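Local coordinates for protein HTH-type transcriptional regulator LysG (Mycobacterium tuberculosis, PDB 3ISP) that binds DNA as a LysR-type transcriptional regulator and probably activates expression of the exporter LysE while repressing its own gene, at residues C155-P167 against T282-Q296. Residues are numbered along the deposited sequence; the frame is centred on the assembly and turned at random.
Sequences CRVHPLGEMRYLP and TDTVRAAASGLYRGQ
Helix-on-strand packing joined to a single antiparallel beta bridge ties the C-terminal segment 282-296 to strand 155-167, in the periplasmic-binding-protein-like regulatory domain of this LysR regulator. Residues 282-288, the last turns of helix 276-288, run 18° from the direction of strand 155-167, before a type I turn from Ala289 to Leu292 brings the tail up against it. There Glu162 and Tyr293 form a hydrogen-bonded pair, N of Glu162 to O of Tyr293 at 2.8 Å and N of Tyr293 to O of Glu162 at 2.9 Å. Where the helix ends, Leu160 CD2 meets Val285 CG1 and Ala289 CB, while Leu292 inserts CD1 against Leu160 and CD2 against Met163.

Farther back along the helix, Thr282 CG2, anti to the backbone N, lies over the centre of one His158 ring face, a CH-pi contact at 4.0 Å from the centroid; Thr282 OG1 is hydrogen-bonded to Trp268 NE1 and to Ile278 O. The His158 ring turns its CD2 edge to one face of the Arg286 guanidinium, the planes 81° apart. Beyond the bridge, the guanidinium of Arg164, its chain bent at chi3 (-57°) and salt-bridged through NE to Asp263, offers a face to the Tyr293 ring edge, with Arg164 NH1 3.2 Å from Tyr293 CE1.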
loop_
_atom_site.group_PDB
_atom_site.type_symbol
_atom_site.label_atom_id
_atom_site.label_comp_id
_atom_site.label_asym_id
_atom_site.label_seq_id
_atom_site.Cartn_x
_atom_site.Cartn_y
_atom_site.Cartn_z
ATOM N N CYS A 155 9.061 24.355 0.564
ATOM C CA CYS A 155 8.222 24.934 -0.477
ATOM C C CYS A 155 7.408 26.160 -0.054
ATOM O O CYS A 155 6.773 26.165 0.995
ATOM C CB CYS A 155 7.277 23.862 -1.004
ATOM S SG CYS A 155 7.925 22.876 -2.344
ATOM N N ARG A 156 7.427 27.195 -0.887
ATOM C CA ARG A 156 6.496 28.318 -0.754
ATOM C C ARG A 156 5.156 28.015 -1.444
ATOM O O ARG A 156 5.107 27.323 -2.466
ATOM C CB ARG A 156 7.080 29.589 -1.372
ATOM C CG ARG A 156 8.047 30.322 -0.499
ATOM C CD ARG A 156 8.326 31.716 -1.043
ATOM N NE ARG A 156 9.672 32.163 -0.692
ATOM C CZ ARG A 156 10.724 32.044 -1.497
ATOM N NH1 ARG A 156 10.585 31.503 -2.709
ATOM N NH2 ARG A 156 11.912 32.471 -1.092
ATOM N N VAL A 157 4.080 28.565 -0.888
ATOM C CA VAL A 157 2.735 28.368 -1.413
ATOM C C VAL A 157 2.171 29.653 -2.008
ATOM O O VAL A 157 2.139 30.686 -1.335
ATOM C CB VAL A 157 1.789 27.935 -0.297
ATOM C CG1 VAL A 157 0.360 27.983 -0.774
ATOM C CG2 VAL A 157 2.161 26.555 0.214
ATOM N N HIS A 158 1.725 29.575 -3.262
ATOM C CA HIS A 158 1.051 30.685 -3.946
ATOM C C HIS A 158 -0.380 30.336 -4.368
ATOM O O HIS A 158 -0.604 29.371 -5.104
ATOM C CB HIS A 158 1.804 31.075 -5.208
ATOM C CG HIS A 158 3.200 31.543 -4.965
ATOM N ND1 HIS A 158 4.288 30.702 -5.029
ATOM C CD2 HIS A 158 3.691 32.773 -4.686
ATOM C CE1 HIS A 158 5.388 31.391 -4.794
ATOM N NE2 HIS A 158 5.053 32.651 -4.588
ATOM N N PRO A 159 -1.359 31.135 -3.931
ATOM C CA PRO A 159 -2.721 30.851 -4.385
ATOM C C PRO A 159 -2.839 31.247 -5.830
ATOM O O PRO A 159 -2.210 32.214 -6.257
ATOM C CB PRO A 159 -3.578 31.762 -3.512
ATOM C CG PRO A 159 -2.687 32.136 -2.356
ATOM C CD PRO A 159 -1.323 32.211 -2.934
ATOM N N LEU A 160 -3.628 30.496 -6.587
ATOM C CA LEU A 160 -3.756 30.737 -8.014
ATOM C C LEU A 160 -5.163 31.199 -8.356
ATOM O O LEU A 160 -5.374 31.822 -9.394
ATOM C CB LEU A 160 -3.435 29.460 -8.774
ATOM C CG LEU A 160 -1.966 29.052 -8.797
ATOM C CD1 LEU A 160 -1.874 27.622 -9.285
ATOM C CD2 LEU A 160 -1.173 29.968 -9.698
ATOM N N GLY A 161 -6.104 30.909 -7.453
ATOM C CA GLY A 161 -7.524 31.088 -7.688
ATOM C C GLY A 161 -8.276 29.786 -7.454
ATOM O O GLY A 161 -7.724 28.818 -6.962
ATOM N N GLU A 162 -9.550 29.748 -7.806
ATOM C CA GLU A 162 -10.299 28.494 -7.738
ATOM C C GLU A 162 -10.805 28.062 -9.114
ATOM O O GLU A 162 -11.118 28.905 -9.966
ATOM C CB GLU A 162 -11.457 28.617 -6.754
ATOM C CG GLU A 162 -11.026 29.065 -5.383
ATOM C CD GLU A 162 -12.198 29.234 -4.441
ATOM O OE1 GLU A 162 -13.357 29.278 -4.933
ATOM O OE2 GLU A 162 -11.950 29.328 -3.211
ATOM N N MET A 163 -10.850 26.748 -9.327
ATOM C CA MET A 163 -11.389 26.158 -10.562
ATOM C C MET A 163 -12.825 25.733 -10.275
ATOM O O MET A 163 -13.088 25.113 -9.249
ATOM C CB MET A 163 -10.527 24.956 -11.002
ATOM C CG MET A 163 -11.087 24.106 -12.149
ATOM S SD MET A 163 -9.867 23.002 -12.911
ATOM C CE MET A 163 -9.098 22.360 -11.446
ATOM N N ARG A 164 -13.764 26.093 -11.141
ATOM C CA ARG A 164 -15.143 25.658 -10.922
ATOM C C ARG A 164 -15.477 24.361 -11.658
ATOM O O ARG A 164 -15.103 24.179 -12.819
ATOM C CB ARG A 164 -16.153 26.735 -11.304
ATOM C CG ARG A 164 -17.580 26.262 -11.127
ATOM C CD ARG A 164 -18.549 27.411 -10.962
ATOM N NE ARG A 164 -18.190 28.263 -9.841
ATOM C CZ ARG A 164 -18.515 29.545 -9.748
ATOM N NH1 ARG A 164 -19.204 30.123 -10.715
ATOM N NH2 ARG A 164 -18.134 30.251 -8.694
ATOM N N TYR A 165 -16.192 23.471 -10.977
ATOM C CA TYR A 165 -16.602 22.192 -11.554
ATOM C C TYR A 165 -18.123 22.081 -11.688
ATOM O O TYR A 165 -18.840 22.150 -10.687
ATOM C CB TYR A 165 -16.087 21.040 -10.692
ATOM C CG TYR A 165 -14.616 20.760 -10.850
ATOM C CD1 TYR A 165 -14.166 19.851 -11.789
ATOM C CD2 TYR A 165 -13.676 21.395 -10.047
ATOM C CE1 TYR A 165 -12.831 19.586 -11.938
ATOM C CE2 TYR A 165 -12.333 21.137 -10.195
ATOM C CZ TYR A 165 -11.913 20.234 -11.143
ATOM O OH TYR A 165 -10.573 19.971 -11.305
ATOM N N LEU A 166 -18.604 21.895 -12.921
ATOM C CA LEU A 166 -20.039 21.740 -13.206
ATOM C C LEU A 166 -20.385 20.274 -13.348
ATOM O O LEU A 166 -19.693 19.552 -14.053
ATOM C CB LEU A 166 -20.397 22.456 -14.504
ATOM C CG LEU A 166 -19.899 23.898 -14.511
ATOM C CD1 LEU A 166 -20.177 24.615 -15.822
ATOM C CD2 LEU A 166 -20.541 24.626 -13.350
ATOM N N PRO A 167 -21.463 19.826 -12.690
ATOM C CA PRO A 167 -21.926 18.438 -12.835
ATOM C C PRO A 167 -22.661 18.286 -14.161
ATOM O O PRO A 167 -23.730 18.876 -14.311
ATOM C CB PRO A 167 -22.931 18.271 -11.691
ATOM C CG PRO A 167 -22.984 19.612 -10.982
ATOM C CD PRO A 167 -22.395 20.633 -11.901
ATOM N N THR A 282 7.244 31.013 -11.785
ATOM C CA THR A 282 6.130 31.383 -10.918
ATOM C C THR A 282 5.275 32.491 -11.526
ATOM O O THR A 282 4.050 32.427 -11.486
ATOM C CB THR A 282 6.611 31.811 -9.517
ATOM O OG1 THR A 282 7.312 30.727 -8.907
ATOM C CG2 THR A 282 5.434 32.174 -8.630
ATOM N N ASP A 283 5.919 33.503 -12.091
ATOM C CA ASP A 283 5.185 34.588 -12.724
ATOM C C ASP A 283 4.318 34.060 -13.828
ATOM O O ASP A 283 3.155 34.433 -13.951
ATOM C CB ASP A 283 6.123 35.647 -13.298
ATOM C CG ASP A 283 6.566 36.638 -12.260
ATOM O OD1 ASP A 283 5.963 36.626 -11.158
ATOM O OD2 ASP A 283 7.512 37.414 -12.539
ATOM N N THR A 284 4.899 33.196 -14.642
ATOM C CA THR A 284 4.189 32.633 -15.768
ATOM C C THR A 284 3.010 31.769 -15.313
ATOM O O THR A 284 1.888 31.955 -15.768
ATOM C CB THR A 284 5.148 31.853 -16.636
ATOM O OG1 THR A 284 6.096 32.772 -17.184
ATOM C CG2 THR A 284 4.403 31.153 -17.758
ATOM N N VAL A 285 3.258 30.844 -14.397
ATOM C CA VAL A 285 2.183 30.039 -13.871
ATOM C C VAL A 285 1.078 30.915 -13.304
ATOM O O VAL A 285 -0.079 30.729 -13.629
ATOM C CB VAL A 285 2.683 29.039 -12.815
ATOM C CG1 VAL A 285 1.511 28.408 -12.075
ATOM C CG2 VAL A 285 3.557 27.976 -13.478
ATOM N N ARG A 286 1.432 31.880 -12.467
ATOM C CA ARG A 286 0.440 32.764 -11.862
ATOM C C ARG A 286 -0.406 33.521 -12.892
ATOM O O ARG A 286 -1.615 33.693 -12.719
ATOM C CB ARG A 286 1.115 33.749 -10.907
ATOM C CG ARG A 286 0.971 33.377 -9.440
ATOM C CD ARG A 286 1.586 34.416 -8.497
ATOM N NE ARG A 286 1.118 34.202 -7.128
ATOM C CZ ARG A 286 1.707 34.693 -6.039
ATOM N NH1 ARG A 286 2.804 35.435 -6.154
ATOM N NH2 ARG A 286 1.205 34.438 -4.829
ATOM N N ALA A 287 0.239 33.965 -13.963
ATOM C CA ALA A 287 -0.435 34.721 -15.005
ATOM C C ALA A 287 -1.311 33.821 -15.871
ATOM O O ALA A 287 -2.355 34.239 -16.362
ATOM C CB ALA A 287 0.576 35.453 -15.851
ATOM N N ALA A 288 -0.884 32.582 -16.061
ATOM C CA ALA A 288 -1.659 31.645 -16.848
ATOM C C ALA A 288 -2.974 31.351 -16.125
ATOM O O ALA A 288 -3.974 30.932 -16.735
ATOM C CB ALA A 288 -0.871 30.373 -17.076
ATOM N N ALA A 289 -2.980 31.588 -14.820
ATOM C CA ALA A 289 -4.160 31.299 -14.025
ATOM C C ALA A 289 -5.013 32.542 -13.741
ATOM O O ALA A 289 -5.958 32.478 -12.952
ATOM C CB ALA A 289 -3.765 30.625 -12.731
ATOM N N SER A 290 -4.692 33.667 -14.376
ATOM C CA SER A 290 -5.442 34.883 -14.114
ATOM C C SER A 290 -6.911 34.675 -14.452
ATOM O O SER A 290 -7.783 35.405 -13.980
ATOM C CB SER A 290 -4.867 36.071 -14.879
ATOM O OG SER A 290 -4.877 35.850 -16.272
ATOM N N GLY A 291 -7.183 33.640 -15.238
ATOM C CA GLY A 291 -8.528 33.361 -15.685
ATOM C C GLY A 291 -9.346 32.461 -14.786
ATOM O O GLY A 291 -10.506 32.180 -15.091
ATOM N N LEU A 292 -8.762 31.984 -13.694
ATOM C CA LEU A 292 -9.523 31.188 -12.738
ATOM C C LEU A 292 -10.519 32.100 -12.022
ATOM O O LEU A 292 -10.475 33.319 -12.183
ATOM C CB LEU A 292 -8.588 30.508 -11.727
ATOM C CG LEU A 292 -7.699 29.373 -12.249
ATOM C CD1 LEU A 292 -6.651 28.998 -11.231
ATOM C CD2 LEU A 292 -8.505 28.138 -12.640
ATOM N N TYR A 293 -11.411 31.524 -11.228
ATOM C CA TYR A 293 -12.307 32.346 -10.427
ATOM C C TYR A 293 -11.517 32.872 -9.202
ATOM O O TYR A 293 -10.698 32.144 -8.638
ATOM C CB TYR A 293 -13.605 31.567 -10.110
ATOM C CG TYR A 293 -14.530 31.478 -11.344
ATOM C CD1 TYR A 293 -15.908 31.302 -11.231
ATOM C CD2 TYR A 293 -13.996 31.634 -12.635
ATOM C CE1 TYR A 293 -16.732 31.247 -12.387
ATOM C CE2 TYR A 293 -14.786 31.598 -13.776
ATOM C CZ TYR A 293 -16.154 31.407 -13.658
ATOM O OH TYR A 293 -16.895 31.379 -14.826
ATOM N N ARG A 294 -11.690 34.139 -8.821
ATOM C CA ARG A 294 -10.818 34.679 -7.777
ATOM C C ARG A 294 -10.957 33.994 -6.402
ATOM O O ARG A 294 -9.956 33.782 -5.719
ATOM C CB ARG A 294 -10.851 36.228 -7.714
ATOM C CG ARG A 294 -11.764 36.862 -6.688
ATOM C CD ARG A 294 -10.996 37.377 -5.477
ATOM N NE ARG A 294 -11.696 37.016 -4.234
ATOM C CZ ARG A 294 -12.718 37.690 -3.707
ATOM N NH1 ARG A 294 -13.173 38.797 -4.295
ATOM N NH2 ARG A 294 -13.280 37.257 -2.588
ATOM N N GLY A 295 -12.180 33.636 -6.018
ATOM C CA GLY A 295 -12.435 32.830 -4.829
ATOM C C GLY A 295 -11.780 33.239 -3.512
ATOM O O GLY A 295 -11.926 34.378 -3.066
ATOM N N GLN A 296 -11.067 32.287 -2.900
ATOM C CA GLN A 296 -10.349 32.441 -1.613
ATOM C C GLN A 296 -11.274 32.457 -0.400
ATOM O O GLN A 296 -12.340 33.069 -0.436
ATOM C CB GLN A 296 -9.451 33.674 -1.581
ATOM C CG GLN A 296 -10.058 34.833 -0.802
ATOM C CD GLN A 296 -9.021 35.844 -0.328
ATOM O OE1 GLN A 296 -9.038 36.275 0.834
ATOM N NE2 GLN A 296 -8.107 36.223 -1.224
#